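Local coordinates for protein putative citrate lyase, alfa subunit (Streptococcus mutans, PDB 2HJ0) that belongs to the CitF family of citrate lyase alpha subunits and is built on two large mixed sheets flanked by helices, with two copies of the chain in the assembly, at residues E57-K62 with A200-I205; R182-C187 with V230-G235; F290-M295 with E319-K324. One frame throughout, in Å; residues are numbered along the deposited sequence.

Contact 1: residues E57-K62 with A200-I205; sequences EKTRLK and ADQVVI
T59, close to where helix 52-58 gives way to a turn, meets Q202 at the start of strand 202-207, and nearly all the polar side of the contact lies in this pair. Their CA atoms are 7.2 Å apart, and the side chain of Q202 bridges most of that gap: it runs out extended past CG (chi2 -167°) and brings its amide up to the backbone carbonyl and hydroxyl of T59. As modelled, Q202 OE1 lies 2.7 Å from T59 O and 3.1 Å from T59 OG1. The amide is probably the wrong way round, however. Were it flipped, its NH2 would face T59, and one or both of these approaches could be hydrogen bonds.

The turn that presents T59 O is a Schellman motif. R60 has positive phi (68°), and R60 N gives a hydrogen bond to E57 O of 2.8 Å, closing the last turn of the helix.

Apolar contact is thin. The methyl CG2 of V204, two residues along the same face of the strand, comes no nearer to T59 OG1 than 4.4 Å.

Strand 202-207 runs between strands 164-169 and 227-230, and the end of helix 52-58 lies over all three: T59 touches V164, K58 and Q202 both touch Y227, and V204 packs on A55 of the helix and on F166.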
ATOM      1  N   GLU A  57       0.827  23.233  14.392  1.00 22.64           N
ATOM      2  CA  GLU A  57       0.662  23.236  15.827  1.00 25.37           C
ATOM      3  C   GLU A  57       0.379  21.835  16.356  1.00 25.21           C
ATOM      4  O   GLU A  57       1.202  21.237  17.053  1.00 26.00           O
ATOM      5  CB  GLU A  57      -0.480  24.174  16.191  1.00 27.75           C
ATOM      6  CG  GLU A  57      -0.585  24.495  17.659  1.00 33.65           C
ATOM      7  CD  GLU A  57      -1.935  25.083  18.005  1.00 37.27           C
ATOM      8  OE1 GLU A  57      -2.914  24.302  18.152  1.00 39.58           O
ATOM      9  OE2 GLU A  57      -2.017  26.329  18.103  1.00 38.79           O
ATOM     10  N   LYS A  58      -0.781  21.296  16.015  1.00 24.76           N
ATOM     11  CA  LYS A  58      -1.136  19.973  16.497  1.00 24.88           C
ATOM     12  C   LYS A  58      -0.179  18.875  16.061  1.00 23.57           C
ATOM     13  O   LYS A  58      -0.307  17.732  16.493  1.00 23.74           O
ATOM     14  CB  LYS A  58      -2.565  19.614  16.075  1.00 26.11           C
ATOM     15  CG  LYS A  58      -3.630  20.433  16.806  1.00 28.96           C
ATOM     16  CD  LYS A  58      -5.022  19.814  16.699  1.00 32.05           C
ATOM     17  CE  LYS A  58      -5.039  18.367  17.249  1.00 34.26           C
ATOM     18  NZ  LYS A  58      -6.367  17.670  17.131  1.00 35.04           N
ATOM     19  N   THR A  59       0.788  19.222  15.225  1.00 22.11           N
ATOM     20  CA  THR A  59       1.722  18.231  14.739  1.00 20.98           C
ATOM     21  C   THR A  59       2.967  18.221  15.622  1.00 22.27           C
ATOM     22  O   THR A  59       3.793  17.310  15.548  1.00 21.91           O
ATOM     23  CB  THR A  59       2.050  18.523  13.282  1.00 19.65           C
ATOM     24  OG1 THR A  59       2.400  17.308  12.629  1.00 21.78           O
ATOM     25  CG2 THR A  59       3.174  19.503  13.169  1.00 19.27           C
ATOM     26  N   ARG A  60       3.079  19.235  16.477  1.00 22.66           N
ATOM     27  CA  ARG A  60       4.196  19.343  17.404  1.00 22.63           C
ATOM     28  C   ARG A  60       5.562  19.609  16.772  1.00 22.11           C
ATOM     29  O   ARG A  60       6.606  19.315  17.366  1.00 22.46           O
ATOM     30  CB  ARG A  60       4.274  18.079  18.260  1.00 23.79           C
ATOM     31  CG  ARG A  60       3.901  18.310  19.706  1.00 27.51           C
ATOM     32  CD  ARG A  60       2.405  18.357  19.926  1.00 31.69           C
ATOM     33  NE  ARG A  60       1.855  17.040  20.250  1.00 37.06           N
ATOM     34  CZ  ARG A  60       2.225  16.295  21.296  1.00 38.92           C
ATOM     35  NH1 ARG A  60       1.662  15.104  21.502  1.00 38.93           N
ATOM     36  NH2 ARG A  60       3.162  16.736  22.133  1.00 38.86           N
ATOM     37  N   LEU A  61       5.551  20.179  15.575  1.00 21.10           N
ATOM     38  CA  LEU A  61       6.776  20.481  14.852  1.00 20.77           C
ATOM     39  C   LEU A  61       7.689  21.367  15.680  1.00 22.07           C
ATOM     40  O   LEU A  61       7.255  22.392  16.200  1.00 23.26           O
ATOM     41  CB  LEU A  61       6.441  21.198  13.547  1.00 18.70           C
ATOM     42  CG  LEU A  61       7.635  21.380  12.623  1.00 16.62           C
ATOM     43  CD1 LEU A  61       8.156  19.998  12.234  1.00 14.82           C
ATOM     44  CD2 LEU A  61       7.233  22.182  11.399  1.00 15.26           C
ATOM     45  N   LYS A  62       8.952  20.976  15.809  1.00 22.98           N
ATOM     46  CA  LYS A  62       9.900  21.777  16.569  1.00 24.30           C
ATOM     47  C   LYS A  62      11.130  22.048  15.722  1.00 24.75           C
ATOM     48  O   LYS A  62      11.220  21.596  14.582  1.00 23.53           O
ATOM     49  CB  LYS A  62      10.285  21.063  17.869  1.00 25.03           C
ATOM     50  CG  LYS A  62       9.075  20.775  18.762  1.00 30.43           C
ATOM     51  CD  LYS A  62       9.424  20.256  20.173  1.00 32.94           C
ATOM     52  CE  LYS A  62      10.014  18.843  20.165  1.00 33.08           C
ATOM     53  NZ  LYS A  62      11.331  18.780  19.481  1.00 32.67           N
ATOM     54  N   ALA A 200       6.743   8.446   6.798  1.00 13.00           N
ATOM     55  CA  ALA A 200       6.779   9.608   7.675  1.00 13.16           C
ATOM     56  C   ALA A 200       6.067   9.318   8.994  1.00 13.14           C
ATOM     57  O   ALA A 200       5.141   8.498   9.048  1.00 13.31           O
ATOM     58  CB  ALA A 200       6.126  10.811   6.979  1.00 10.82           C
ATOM     59  N   ASP A 201       6.505   9.984  10.060  1.00 13.25           N
ATOM     60  CA  ASP A 201       5.876   9.789  11.359  1.00 14.70           C
ATOM     61  C   ASP A 201       4.478  10.391  11.372  1.00 13.96           C
ATOM     62  O   ASP A 201       3.506   9.730  11.729  1.00 13.12           O
ATOM     63  CB  ASP A 201       6.724  10.407  12.467  1.00 15.28           C
ATOM     64  CG  ASP A 201       7.861   9.507  12.881  1.00 17.65           C
ATOM     65  OD1 ASP A 201       7.826   8.301  12.540  1.00 16.83           O
ATOM     66  OD2 ASP A 201       8.791   9.995  13.562  1.00 21.04           O
ATOM     67  N   GLN A 202       4.395  11.655  10.986  1.00 12.90           N
ATOM     68  CA  GLN A 202       3.127  12.334  10.915  1.00 12.57           C
ATOM     69  C   GLN A 202       2.911  12.852   9.495  1.00 12.10           C
ATOM     70  O   GLN A 202       3.823  13.417   8.870  1.00 11.14           O
ATOM     71  CB  GLN A 202       3.079  13.473  11.926  1.00 13.41           C
ATOM     72  CG  GLN A 202       2.567  13.023  13.258  1.00 13.52           C
ATOM     73  CD  GLN A 202       2.226  14.168  14.139  1.00 15.49           C
ATOM     74  OE1 GLN A 202       3.094  14.935  14.535  1.00 18.50           O
ATOM     75  NE2 GLN A 202       0.949  14.305  14.458  1.00 19.19           N
ATOM     76  N   VAL A 203       1.700  12.634   8.991  1.00  9.86           N
ATOM     77  CA  VAL A 203       1.324  13.053   7.648  1.00  8.71           C
ATOM     78  C   VAL A 203       0.156  14.029   7.684  1.00  7.99           C
ATOM     79  O   VAL A 203      -0.876  13.762   8.298  1.00  8.62           O
ATOM     80  CB  VAL A 203       0.936  11.814   6.774  1.00  9.63           C
ATOM     81  CG1 VAL A 203       0.274  12.252   5.470  1.00  8.32           C
ATOM     82  CG2 VAL A 203       2.183  10.977   6.478  1.00  7.94           C
ATOM     83  N   VAL A 204       0.338  15.168   7.026  1.00  7.10           N
ATOM     84  CA  VAL A 204      -0.692  16.199   6.938  1.00  6.02           C
ATOM     85  C   VAL A 204      -1.021  16.380   5.460  1.00  5.86           C
ATOM     86  O   VAL A 204      -0.183  16.882   4.716  1.00  5.89           O
ATOM     87  CB  VAL A 204      -0.177  17.553   7.471  1.00  5.07           C
ATOM     88  CG1 VAL A 204      -1.169  18.657   7.138  1.00  6.37           C
ATOM     89  CG2 VAL A 204       0.022  17.485   8.953  1.00  7.58           C
ATOM     90  N   ILE A 205      -2.202  15.961   5.011  1.00  5.31           N
ATOM     91  CA  ILE A 205      -2.513  16.171   3.602  1.00  6.41           C
ATOM     92  C   ILE A 205      -3.326  17.467   3.497  1.00  7.37           C
ATOM     93  O   ILE A 205      -4.237  17.704   4.297  1.00  7.57           O
ATOM     94  CB  ILE A 205      -3.308  14.964   2.930  1.00  7.56           C
ATOM     95  CG1 ILE A 205      -4.776  15.008   3.314  1.00  5.72           C
ATOM     96  CG2 ILE A 205      -2.709  13.613   3.296  1.00  6.78           C
ATOM     97  CD1 ILE A 205      -5.585  15.652   2.257  1.00  2.39           C
TER

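Contact 2: residues R182-C187 with V230-G235; sequences RGKTTC and VVDAIG
K184 reaches across to the backbone of D232, and this is the direct hydrogen bond between the two loops. Its NZ donates a hydrogen bond of 2.7 Å to D232 O, meeting the carbonyl nearly end-on with a C=O...N angle of 164°. The lysine chain makes this span by running straight: CG sits between the backbone N and the carbonyl carbon (chi1 75°), and from there every torsion is close to anti, so the ammonium is carried well beyond its own backbone and CE arrives 3.3 Å from D232 O.

Charge adds a looser attraction. D232 OD1 is 4.4 Å from K184 NZ, too far for a salt bridge.

Apolar contact falls to T185. Its methyl CG2 points at the backbone of G235, 3.7 Å from G235 O and 3.8 Å from G235 CA, and with no side chain on the glycine the methyl lies directly against the main chain. T185 CB also rests 4.2 Å from I234 CG1, and I234 also touches F73 and V79 of helix 79-89.

The hydroxyl of T185 turns elsewhere, to D208 OD1, the same carboxylate oxygen that accepts a hydrogen bond from I234 N, while D208 OD2 makes a long, weak ion pair with the ammonium of K184. Taken together, the chemistry implies loops held both by the direct lysine bond and through D208: the positive charge of K184 lies among a backbone carbonyl and two carboxylates, which would probably favour its protonated state, while the buried T185 has its hydroxyl satisfied and its methyl against glycine.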
ATOM      1  N   ARG A 182      -8.939  13.320  -8.845  1.00 16.84           N
ATOM      2  CA  ARG A 182     -10.259  13.892  -8.614  1.00 18.62           C
ATOM      3  C   ARG A 182     -10.058  15.219  -7.900  1.00 18.28           C
ATOM      4  O   ARG A 182      -9.233  15.317  -6.999  1.00 19.16           O
ATOM      5  CB  ARG A 182     -11.094  12.956  -7.739  1.00 22.57           C
ATOM      6  CG  ARG A 182     -11.212  11.538  -8.273  1.00 25.74           C
ATOM      7  CD  ARG A 182     -11.939  11.521  -9.602  1.00 31.83           C
ATOM      8  NE  ARG A 182     -13.211  12.245  -9.513  1.00 37.02           N
ATOM      9  CZ  ARG A 182     -14.240  11.876  -8.753  1.00 38.83           C
ATOM     10  NH1 ARG A 182     -14.158  10.777  -8.008  1.00 40.62           N
ATOM     11  NH2 ARG A 182     -15.352  12.610  -8.740  1.00 39.27           N
ATOM     12  N   GLY A 183     -10.806  16.238  -8.301  1.00 19.02           N
ATOM     13  CA  GLY A 183     -10.671  17.545  -7.678  1.00 18.72           C
ATOM     14  C   GLY A 183     -10.541  18.653  -8.706  1.00 18.24           C
ATOM     15  O   GLY A 183     -10.450  18.380  -9.903  1.00 19.63           O
ATOM     16  N   LYS A 184     -10.534  19.908  -8.267  1.00 17.89           N
ATOM     17  CA  LYS A 184     -10.416  21.017  -9.218  1.00 16.50           C
ATOM     18  C   LYS A 184      -8.961  21.296  -9.561  1.00 17.75           C
ATOM     19  O   LYS A 184      -8.673  22.103 -10.430  1.00 18.41           O
ATOM     20  CB  LYS A 184     -11.051  22.278  -8.646  1.00 14.44           C
ATOM     21  CG  LYS A 184     -10.242  22.956  -7.573  1.00 14.00           C
ATOM     22  CD  LYS A 184     -11.041  24.044  -6.880  1.00 12.76           C
ATOM     23  CE  LYS A 184     -10.148  24.814  -5.902  1.00 13.98           C
ATOM     24  NZ  LYS A 184     -10.909  25.744  -5.020  1.00 14.38           N
ATOM     25  N   THR A 185      -8.042  20.622  -8.882  1.00 18.27           N
ATOM     26  CA  THR A 185      -6.638  20.838  -9.147  1.00 18.36           C
ATOM     27  C   THR A 185      -5.921  19.503  -9.108  1.00 18.54           C
ATOM     28  O   THR A 185      -5.119  19.249  -8.202  1.00 19.53           O
ATOM     29  CB  THR A 185      -6.023  21.748  -8.084  1.00 19.93           C
ATOM     30  OG1 THR A 185      -6.877  22.875  -7.865  1.00 21.42           O
ATOM     31  CG2 THR A 185      -4.652  22.229  -8.531  1.00 21.67           C
ATOM     32  N   THR A 186      -6.208  18.648 -10.086  1.00 16.81           N
ATOM     33  CA  THR A 186      -5.597  17.319 -10.163  1.00 15.30           C
ATOM     34  C   THR A 186      -4.174  17.322 -10.706  1.00 13.27           C
ATOM     35  O   THR A 186      -3.720  18.306 -11.265  1.00 13.68           O
ATOM     36  CB  THR A 186      -6.433  16.388 -11.067  1.00 15.61           C
ATOM     37  OG1 THR A 186      -6.359  16.851 -12.425  1.00 15.73           O
ATOM     38  CG2 THR A 186      -7.893  16.371 -10.617  1.00 13.80           C
ATOM     39  N   CYS A 187      -3.474  16.210 -10.542  1.00 12.68           N
ATOM     40  CA  CYS A 187      -2.109  16.091 -11.051  1.00 12.62           C
ATOM     41  C   CYS A 187      -1.851  14.647 -11.476  1.00 12.09           C
ATOM     42  O   CYS A 187      -0.753  14.295 -11.903  1.00 11.26           O
ATOM     43  CB  CYS A 187      -1.108  16.476  -9.973  1.00 11.79           C
ATOM     44  SG  CYS A 187      -1.255  15.451  -8.510  1.00 13.07           S
ATOM     45  N   VAL A 230      -8.148  21.872   4.695  1.00 12.49           N
ATOM     46  CA  VAL A 230      -8.718  22.337   3.448  1.00 13.23           C
ATOM     47  C   VAL A 230      -8.328  23.783   3.180  1.00 13.56           C
ATOM     48  O   VAL A 230      -8.376  24.604   4.081  1.00 12.93           O
ATOM     49  CB  VAL A 230     -10.245  22.250   3.501  1.00 12.64           C
ATOM     50  CG1 VAL A 230     -10.832  22.909   2.273  1.00 13.19           C
ATOM     51  CG2 VAL A 230     -10.683  20.792   3.582  1.00 11.14           C
ATOM     52  N   VAL A 231      -7.942  24.090   1.947  1.00 16.15           N
ATOM     53  CA  VAL A 231      -7.574  25.461   1.586  1.00 18.15           C
ATOM     54  C   VAL A 231      -8.257  25.861   0.277  1.00 19.85           C
ATOM     55  O   VAL A 231      -8.794  25.010  -0.432  1.00 20.44           O
ATOM     56  CB  VAL A 231      -6.050  25.621   1.417  1.00 17.06           C
ATOM     57  CG1 VAL A 231      -5.370  25.473   2.764  1.00 16.56           C
ATOM     58  CG2 VAL A 231      -5.519  24.586   0.428  1.00 15.87           C
ATOM     59  N   ASP A 232      -8.230  27.150  -0.048  1.00 21.58           N
ATOM     60  CA  ASP A 232      -8.865  27.628  -1.271  1.00 23.05           C
ATOM     61  C   ASP A 232      -8.236  27.039  -2.536  1.00 21.98           C
ATOM     62  O   ASP A 232      -8.951  26.718  -3.488  1.00 21.99           O
ATOM     63  CB  ASP A 232      -8.832  29.164  -1.329  1.00 26.38           C
ATOM     64  CG  ASP A 232      -9.636  29.725  -2.505  1.00 32.10           C
ATOM     65  OD1 ASP A 232     -10.869  29.460  -2.573  1.00 35.34           O
ATOM     66  OD2 ASP A 232      -9.038  30.429  -3.361  1.00 32.68           O
ATOM     67  N   ALA A 233      -6.912  26.886  -2.540  1.00 21.31           N
ATOM     68  CA  ALA A 233      -6.199  26.332  -3.698  1.00 21.47           C
ATOM     69  C   ALA A 233      -4.840  25.768  -3.336  1.00 20.95           C
ATOM     70  O   ALA A 233      -4.047  26.434  -2.683  1.00 21.36           O
ATOM     71  CB  ALA A 233      -6.022  27.398  -4.770  1.00 20.64           C
ATOM     72  N   ILE A 234      -4.559  24.550  -3.777  1.00 21.31           N
ATOM     73  CA  ILE A 234      -3.276  23.939  -3.479  1.00 22.44           C
ATOM     74  C   ILE A 234      -2.344  24.099  -4.655  1.00 24.19           C
ATOM     75  O   ILE A 234      -1.128  23.988  -4.518  1.00 25.27           O
ATOM     76  CB  ILE A 234      -3.430  22.462  -3.174  1.00 21.46           C
ATOM     77  CG1 ILE A 234      -4.023  21.752  -4.386  1.00 21.54           C
ATOM     78  CG2 ILE A 234      -4.335  22.284  -1.975  1.00 22.22           C
ATOM     79  CD1 ILE A 234      -4.293  20.300  -4.152  1.00 21.80           C
ATOM     80  N   GLY A 235      -2.917  24.368  -5.817  1.00 27.07           N
ATOM     81  CA  GLY A 235      -2.100  24.545  -7.000  1.00 31.95           C
ATOM     82  C   GLY A 235      -2.717  25.526  -7.972  1.00 35.09           C
ATOM     83  O   GLY A 235      -3.907  25.817  -7.901  1.00 34.81           O
TER

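Contact 3: residues F290-M295 with E319-K324; sequences FMREQM and EGLVDK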
ATOM      1  N   PHE A 290       8.487   7.878 -34.320  1.00 22.32           N
ATOM      2  CA  PHE A 290       9.143   6.974 -35.262  1.00 23.44           C
ATOM      3  C   PHE A 290       9.048   5.539 -34.789  1.00 23.71           C
ATOM      4  O   PHE A 290       8.908   4.615 -35.588  1.00 23.61           O
ATOM      5  CB  PHE A 290      10.613   7.370 -35.449  1.00 22.21           C
ATOM      6  CG  PHE A 290      10.791   8.786 -35.898  1.00 22.08           C
ATOM      7  CD1 PHE A 290      10.730   9.826 -34.981  1.00 22.18           C
ATOM      8  CD2 PHE A 290      10.943   9.087 -37.247  1.00 22.54           C
ATOM      9  CE1 PHE A 290      10.812  11.148 -35.401  1.00 23.07           C
ATOM     10  CE2 PHE A 290      11.026  10.404 -37.681  1.00 22.48           C
ATOM     11  CZ  PHE A 290      10.959  11.437 -36.757  1.00 23.53           C
HETATM   12  N   MSE A 291       9.110   5.362 -33.478  1.00 25.38           N
HETATM   13  CA  MSE A 291       9.033   4.039 -32.889  1.00 27.80           C
HETATM   14  C   MSE A 291       7.678   3.402 -33.219  1.00 27.34           C
HETATM   15  O   MSE A 291       7.617   2.253 -33.673  1.00 25.39           O
HETATM   16  CB  MSE A 291       9.219   4.146 -31.377  1.00 31.95           C
HETATM   17  CG  MSE A 291      10.080   3.056 -30.773  1.00 36.80           C
HETATM   18 SE   MSE A 291      10.059   3.156 -28.852  1.00 48.35          SE
HETATM   19  CE  MSE A 291      10.945   4.868 -28.642  1.00 42.46           C
ATOM     20  N   ARG A 292       6.604   4.163 -32.988  1.00 26.94           N
ATOM     21  CA  ARG A 292       5.237   3.717 -33.260  1.00 27.77           C
ATOM     22  C   ARG A 292       5.119   3.222 -34.708  1.00 28.38           C
ATOM     23  O   ARG A 292       4.632   2.119 -34.961  1.00 28.38           O
ATOM     24  CB  ARG A 292       4.235   4.866 -33.024  1.00 26.30           C
ATOM     25  CG  ARG A 292       2.764   4.452 -33.130  1.00 25.64           C
ATOM     26  CD  ARG A 292       1.806   5.601 -32.842  1.00 24.87           C
ATOM     27  NE  ARG A 292       1.543   6.397 -34.034  1.00 26.52           N
ATOM     28  CZ  ARG A 292       0.551   6.171 -34.891  1.00 26.51           C
ATOM     29  NH1 ARG A 292      -0.296   5.171 -34.687  1.00 27.44           N
ATOM     30  NH2 ARG A 292       0.424   6.932 -35.974  1.00 25.46           N
ATOM     31  N   GLU A 293       5.571   4.051 -35.645  1.00 28.75           N
ATOM     32  CA  GLU A 293       5.546   3.732 -37.062  1.00 29.79           C
ATOM     33  C   GLU A 293       6.177   2.363 -37.309  1.00 29.08           C
ATOM     34  O   GLU A 293       5.599   1.519 -37.983  1.00 28.53           O
ATOM     35  CB  GLU A 293       6.309   4.807 -37.838  1.00 32.76           C
ATOM     36  CG  GLU A 293       6.124   4.764 -39.349  1.00 37.18           C
ATOM     37  CD  GLU A 293       7.104   5.675 -40.086  1.00 39.08           C
ATOM     38  OE1 GLU A 293       7.145   6.888 -39.770  1.00 39.75           O
ATOM     39  OE2 GLU A 293       7.827   5.176 -40.984  1.00 40.11           O
ATOM     40  N   GLN A 294       7.359   2.141 -36.754  1.00 29.41           N
ATOM     41  CA  GLN A 294       8.031   0.865 -36.929  1.00 30.01           C
ATOM     42  C   GLN A 294       7.283  -0.257 -36.252  1.00 29.53           C
ATOM     43  O   GLN A 294       7.301  -1.388 -36.725  1.00 29.38           O
ATOM     44  CB  GLN A 294       9.454   0.927 -36.380  1.00 31.50           C
ATOM     45  CG  GLN A 294      10.521   1.110 -37.452  1.00 33.06           C
ATOM     46  CD  GLN A 294      10.829  -0.173 -38.188  1.00 33.20           C
ATOM     47  OE1 GLN A 294       9.936  -0.826 -38.724  1.00 32.89           O
ATOM     48  NE2 GLN A 294      12.106  -0.544 -38.220  1.00 34.69           N
HETATM   49  N   MSE A 295       6.634   0.044 -35.135  1.00 29.77           N
HETATM   50  CA  MSE A 295       5.884  -0.982 -34.424  1.00 30.00           C
HETATM   51  C   MSE A 295       4.650  -1.356 -35.222  1.00 29.62           C
HETATM   52  O   MSE A 295       4.167  -2.483 -35.128  1.00 28.90           O
HETATM   53  CB  MSE A 295       5.461  -0.492 -33.045  1.00 31.01           C
HETATM   54  CG  MSE A 295       6.603  -0.340 -32.054  1.00 32.94           C
HETATM   55 SE   MSE A 295       6.046   0.601 -30.440  1.00 34.83          SE
HETATM   56  CE  MSE A 295       5.074  -0.862 -29.593  1.00 33.19           C
ATOM     57  N   GLU A 319      -4.235   2.949 -28.893  1.00 20.31           N
ATOM     58  CA  GLU A 319      -4.093   2.326 -30.202  1.00 20.87           C
ATOM     59  C   GLU A 319      -3.765   0.843 -30.046  1.00 21.01           C
ATOM     60  O   GLU A 319      -3.566   0.118 -31.021  1.00 22.13           O
ATOM     61  CB  GLU A 319      -2.979   3.014 -30.996  1.00 23.10           C
ATOM     62  CG  GLU A 319      -3.272   4.462 -31.351  1.00 29.10           C
ATOM     63  CD  GLU A 319      -2.124   5.154 -32.092  1.00 34.00           C
ATOM     64  OE1 GLU A 319      -2.341   6.299 -32.573  1.00 36.04           O
ATOM     65  OE2 GLU A 319      -1.015   4.563 -32.186  1.00 33.85           O
ATOM     66  N   GLY A 320      -3.702   0.388 -28.804  1.00 21.37           N
ATOM     67  CA  GLY A 320      -3.387  -1.005 -28.553  1.00 20.77           C
ATOM     68  C   GLY A 320      -1.943  -1.383 -28.856  1.00 21.58           C
ATOM     69  O   GLY A 320      -1.645  -2.561 -29.039  1.00 22.23           O
ATOM     70  N   LEU A 321      -1.041  -0.405 -28.904  1.00 20.71           N
ATOM     71  CA  LEU A 321       0.357  -0.701 -29.186  1.00 20.32           C
ATOM     72  C   LEU A 321       1.171  -1.028 -27.939  1.00 19.86           C
ATOM     73  O   LEU A 321       2.245  -1.630 -28.017  1.00 20.31           O
ATOM     74  CB  LEU A 321       1.009   0.451 -29.928  1.00 22.00           C
ATOM     75  CG  LEU A 321       1.061   0.278 -31.446  1.00 22.96           C
ATOM     76  CD1 LEU A 321      -0.344   0.318 -32.029  1.00 23.23           C
ATOM     77  CD2 LEU A 321       1.916   1.404 -32.023  1.00 24.37           C
ATOM     78  N   VAL A 322       0.670  -0.610 -26.788  1.00 18.35           N
ATOM     79  CA  VAL A 322       1.327  -0.897 -25.529  1.00 16.92           C
ATOM     80  C   VAL A 322       0.227  -1.408 -24.601  1.00 16.15           C
ATOM     81  O   VAL A 322      -0.787  -0.742 -24.377  1.00 15.34           O
ATOM     82  CB  VAL A 322       2.046   0.370 -24.945  1.00 17.42           C
ATOM     83  CG1 VAL A 322       1.057   1.499 -24.718  1.00 18.25           C
ATOM     84  CG2 VAL A 322       2.749   0.017 -23.654  1.00 16.10           C
ATOM     85  N   ASP A 323       0.430  -2.613 -24.086  1.00 15.74           N
ATOM     86  CA  ASP A 323      -0.549  -3.249 -23.226  1.00 16.64           C
ATOM     87  C   ASP A 323      -0.871  -2.539 -21.917  1.00 15.73           C
ATOM     88  O   ASP A 323      -2.034  -2.284 -21.624  1.00 17.01           O
ATOM     89  CB  ASP A 323      -0.130  -4.683 -22.924  1.00 18.92           C
ATOM     90  CG  ASP A 323      -1.260  -5.479 -22.344  1.00 22.95           C
ATOM     91  OD1 ASP A 323      -2.262  -5.673 -23.069  1.00 27.74           O
ATOM     92  OD2 ASP A 323      -1.173  -5.898 -21.168  1.00 24.95           O
ATOM     93  N   LYS A 324       0.147  -2.239 -21.121  1.00 13.64           N
ATOM     94  CA  LYS A 324      -0.075  -1.566 -19.855  1.00 12.00           C
ATOM     95  C   LYS A 324       0.834  -0.368 -19.755  1.00 12.02           C
ATOM     96  O   LYS A 324       1.719  -0.179 -20.579  1.00 13.21           O
ATOM     97  CB  LYS A 324       0.249  -2.491 -18.698  1.00 11.38           C
ATOM     98  CG  LYS A 324      -0.561  -3.745 -18.637  1.00 11.24           C
ATOM     99  CD  LYS A 324      -1.854  -3.517 -17.900  1.00  8.49           C
ATOM    100  CE  LYS A 324      -2.571  -4.826 -17.673  1.00  8.38           C
ATOM    101  NZ  LYS A 324      -1.724  -5.828 -16.987  1.00 10.92           N
TER
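R292 and E319 form a salt bridge, with R292 NH1 2.7 Å from E319 OE2. The bond is bent, 133° at the hydrogen; guanidinium and carboxylate are turned 59° apart, and NH1 approaches OE2 from above the carboxylate plane. The second oxygen, E319 OE1, sits over one face of the guanidinium, 3.2 Å from NH1. The arginine gets there by leaving the helix with CG anti to the backbone N and then bending at chi3 (86°), while the glutamate stretches out to meet it at about a right angle.

Beneath the charged pair the contact turns apolar. L321 CD2 packs on R292 CG, the aliphatic base of the arginine, and lies 4.1 Å from M295 CB. M295, a selenomethionine, curls at its end so that its CE methyl comes to 3.3 Å from L321 O. It is buried among Y270, F274, I300 and A302, whereas the salt bridge lies toward the surface. L316 of helix 311-318 fills in beside R292 and L321.

Helix 282-297 leads from strand 275-277 to strand 302-305, and helix 311-318 from there to strand 322-327. The contact thus joins two consecutive beta-alpha-beta crossovers of parallel neighbouring strands, as in Rossmann-like folds.

Contacts 1 and 2 belong to one neighbourhood and contact 3 to another. The first two have centres 21 Å apart and nearest atoms about 6 Å apart without touching, and their segments alternate along the chain. Strands 202-207 and 227-230, adjacent in the ten-strand sheet, connect them: the former begins in contact 1, and the latter ends at V230, where the second segment of contact 2 begins. Contact 3 comes later in the chain, on the nine-strand sheet; its centre lies 45 Å from that of contact 1, on the opposite side of the chain's centre, and 34 Å from that of contact 2, with nearest atoms about 17 Å apart in the latter case.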